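PDB 5FYP: phosphoinositol-specific phospholipase C from Pseudomonas sp., which cleaves phosphatidylinositol-type lipids between the diacylglycerol and the phosphorylated inositol headgroup in a calcium-dependent reaction. Local coordinates for the calcium ion site. Coordinates in Å, arbitrary orientation; residue numbers count along the deposited sequence, not the author numbering.

The calcium ion site. Residues 26-27, 29-30, 48, 50, 119, 121, 260. With CA (calcium ion), chain B.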
ATOM      1  N   HIS A  26       8.514  -2.499  -6.907  1.00  7.76           N
ATOM      2  CA  HIS A  26       8.288  -3.849  -6.446  1.00  7.52           C
ATOM      3  C   HIS A  26       9.479  -4.231  -5.553  1.00  7.16           C
ATOM      4  O   HIS A  26      10.613  -4.321  -6.037  1.00  8.64           O
ATOM      5  CB  HIS A  26       8.129  -4.818  -7.608  1.00  8.31           C
ATOM      6  CG  HIS A  26       7.672  -6.188  -7.201  1.00  8.91           C
ATOM      7  ND1 HIS A  26       7.308  -7.116  -8.135  1.00  9.72           N
ATOM      8  CD2 HIS A  26       7.498  -6.784  -5.997  1.00 11.85           C
ATOM      9  CE1 HIS A  26       6.958  -8.236  -7.523  1.00 10.97           C
ATOM     10  NE2 HIS A  26       7.073  -8.064  -6.232  1.00 13.48           N
ATOM     11  N   ASN A  27       9.241  -4.388  -4.256  1.00  7.64           N
ATOM     12  CA  ASN A  27      10.288  -4.812  -3.327  1.00  7.80           C
ATOM     13  C   ASN A  27      11.487  -3.869  -3.302  1.00  8.53           C
ATOM     14  O   ASN A  27      12.642  -4.301  -3.130  1.00  9.25           O
ATOM     15  CB  ASN A  27      10.740  -6.231  -3.572  1.00  9.54           C
ATOM     16  CG  ASN A  27       9.702  -7.262  -3.175  1.00 11.12           C
ATOM     17  OD1 ASN A  27       8.632  -6.956  -2.654  1.00  9.71           O
ATOM     18  ND2 ASN A  27       9.984  -8.454  -3.510  1.00 16.65           N
ATOM     19  N   TYR A  29      12.795  -2.043  -1.137  1.00  8.86           N
ATOM     20  CA  TYR A  29      13.654  -2.137   0.044  1.00  8.90           C
ATOM     21  C   TYR A  29      14.891  -3.016  -0.171  1.00  9.78           C
ATOM     22  O   TYR A  29      15.826  -2.987   0.634  1.00 10.43           O
ATOM     23  CB  TYR A  29      12.827  -2.703   1.227  1.00  8.40           C
ATOM     24  CG  TYR A  29      12.472  -4.151   1.054  1.00  8.96           C
ATOM     25  CD1 TYR A  29      13.381  -5.142   1.404  1.00  9.23           C
ATOM     26  CD2 TYR A  29      11.300  -4.551   0.435  1.00  8.10           C
ATOM     27  CE1 TYR A  29      13.107  -6.474   1.146  1.00  9.72           C
ATOM     28  CE2 TYR A  29      11.034  -5.873   0.175  1.00  8.90           C
ATOM     29  CZ  TYR A  29      11.964  -6.834   0.527  1.00  9.22           C
ATOM     30  OH  TYR A  29      11.752  -8.165   0.229  1.00 10.88           O
ATOM     31  N   GLU A  30      14.899  -3.829  -1.207  1.00  9.09           N
ATOM     32  CA  GLU A  30      16.049  -4.676  -1.485  1.00  9.31           C
ATOM     33  C   GLU A  30      17.191  -3.852  -2.073  1.00 11.00           C
ATOM     34  O   GLU A  30      17.003  -2.998  -2.946  1.00 11.29           O
ATOM     35  CB  GLU A  30      15.714  -5.832  -2.416  1.00  9.15           C
ATOM     36  CG  GLU A  30      14.688  -6.793  -1.876  1.00 10.67           C
ATOM     37  CD  GLU A  30      14.545  -8.024  -2.738  1.00 11.60           C
ATOM     38  OE1 GLU A  30      15.575  -8.706  -2.919  1.00 12.63           O
ATOM     39  OE2 GLU A  30      13.441  -8.301  -3.225  1.00 12.12           O
ATOM     40  N   GLU A  48       7.356  -0.243  -1.188  1.00  7.67           N
ATOM     41  CA  GLU A  48       6.988  -1.570  -0.671  1.00  7.69           C
ATOM     42  C   GLU A  48       8.016  -2.019   0.353  1.00  7.67           C
ATOM     43  O   GLU A  48       9.213  -1.853   0.147  1.00  9.10           O
ATOM     44  CB  GLU A  48       6.887  -2.603  -1.792  1.00  7.98           C
ATOM     45  CG  GLU A  48       6.467  -3.991  -1.333  1.00  7.84           C
ATOM     46  CD  GLU A  48       6.121  -4.939  -2.460  1.00  8.10           C
ATOM     47  OE1 GLU A  48       6.474  -4.647  -3.617  1.00  9.15           O
ATOM     48  OE2 GLU A  48       5.499  -6.000  -2.163  1.00 10.30           O
ATOM     49  N   ASP A  50       8.653  -5.674   2.705  1.00  7.96           N
ATOM     50  CA  ASP A  50       8.290  -7.021   3.145  1.00  7.94           C
ATOM     51  C   ASP A  50       8.703  -7.161   4.602  1.00  7.98           C
ATOM     52  O   ASP A  50       9.880  -6.914   4.934  1.00 10.26           O
ATOM     53  CB  ASP A  50       9.028  -8.092   2.332  1.00  8.88           C
ATOM     54  CG  ASP A  50       8.569  -8.198   0.885  1.00  9.29           C
ATOM     55  OD1 ASP A  50       7.570  -7.587   0.510  1.00 12.08           O
ATOM     56  OD2 ASP A  50       9.256  -8.922   0.119  1.00 10.83           O
ATOM     57  N   ASP A 119       3.910  -5.682   2.924  1.00  6.89           N
ATOM     58  CA  ASP A 119       3.689  -7.055   2.506  1.00  6.99           C
ATOM     59  C   ASP A 119       4.131  -7.974   3.656  1.00  7.23           C
ATOM     60  O   ASP A 119       5.309  -8.192   3.908  1.00  8.16           O
ATOM     61  CB  ASP A 119       4.457  -7.331   1.226  1.00  8.25           C
ATOM     62  CG  ASP A 119       4.120  -8.640   0.556  1.00 10.50           C
ATOM     63  OD1 ASP A 119       3.155  -9.300   1.006  1.00 12.73           O
ATOM     64  OD2 ASP A 119       4.833  -8.983  -0.447  1.00 11.97           O
ATOM     65  N   LYS A 121       4.732 -11.163   5.902  1.00  8.14           N
ATOM     66  CA  LYS A 121       5.258 -12.483   5.515  1.00  8.40           C
ATOM     67  C   LYS A 121       4.979 -13.614   6.490  1.00  8.92           C
ATOM     68  O   LYS A 121       5.127 -14.774   6.114  1.00 10.68           O
ATOM     69  CB  LYS A 121       6.750 -12.374   5.215  1.00  9.23           C
ATOM     70  CG  LYS A 121       7.042 -11.472   4.017  1.00  9.74           C
ATOM     71  CD  LYS A 121       6.508 -12.010   2.705  1.00 11.87           C
ATOM     72  CE  LYS A 121       6.726 -11.059   1.554  1.00 14.58           C
ATOM     73  NZ  LYS A 121       6.158 -11.585   0.285  1.00 15.87           N
ATOM     74  N   ARG A 260      -3.647  -2.651  -7.450  1.00  6.90           N
ATOM     75  CA  ARG A 260      -2.203  -2.810  -7.665  1.00  6.92           C
ATOM     76  C   ARG A 260      -1.974  -4.107  -8.419  1.00  6.95           C
ATOM     77  O   ARG A 260      -2.563  -5.139  -8.082  1.00  8.17           O
ATOM     78  CB  ARG A 260      -1.449  -2.833  -6.351  1.00  7.64           C
ATOM     79  CG  ARG A 260       0.060  -2.959  -6.504  1.00  8.53           C
ATOM     80  CD  ARG A 260       0.780  -2.530  -5.225  1.00 10.48           C
ATOM     81  NE  ARG A 260       2.235  -2.661  -5.262  1.00 13.16           N
ATOM     82  CZ  ARG A 260       2.867  -3.788  -5.076  1.00 13.96           C
ATOM     83  NH1 ARG A 260       2.195  -4.926  -4.940  1.00 14.14           N
ATOM     84  NH2 ARG A 260       4.201  -3.781  -5.063  1.00 17.20           N
TER
HETATM   85 CA    CA B1303       6.717  -7.981  -1.607  0.80 12.02          CA
HETATM   86  O   HOH W   1       5.987  -8.938  -3.687  1.00 23.49           O
HETATM   87  O   HOH W   2       7.757 -10.159  -1.778  1.00 14.45           O
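A partly occupied calcium ion marks the active site of this calcium-dependent phospholipase C, held in a near-octahedral shell. Each protein ligand offers one side-chain oxygen: the amide OD1 of Asn27, and carboxylate oxygens OE2 of Glu48, OD1 of Asp50 and OD2 of Asp119. Asp50 OD1 lies 2.3 Å from the ion, whereas its OD2 stays at 3.2 Å, so this carboxylate binds essentially through one oxygen. Waters 1 and 2 continue the shell, probably where substrate oxygens would enter. The extended Glu48 side chain, CG anti to the backbone N (chi1 -178°), turns OE1 away from the ion.

Second-shell hydrogen bonds fix the ligands. The backbone N of Asn27 donates to Glu48 OE1 at 2.9 Å, and Tyr29 OH meets Asp50 OD2 at 2.6 Å, both from above the carboxylate planes. Water 1 hydrogen-bonds to NE2 of His26, a likely catalytic histidine; water 2 contacts Asp50 OD2 at 2.7 Å and Lys121 NZ.

Two basic side chains form salt bridges with the carboxylate ligands. Arg260 NH2 grips Glu48 OE1 at 2.8 Å, giving that oxygen a second donor, while Lys121 NZ lies 3.0 Å from the metal-bound OD2 of Asp119, above the carboxylate plane. Both should favour ionised carboxylates.

Glu48 and Asp50 project from strand 46-52 and Asp119 from strand 114-120, whereas His26, Asn27 and Tyr29 lie in the loop following strand 20-25: the ion lies towards the C-terminal strand ends of the TIM-barrel-like fold typical of the family.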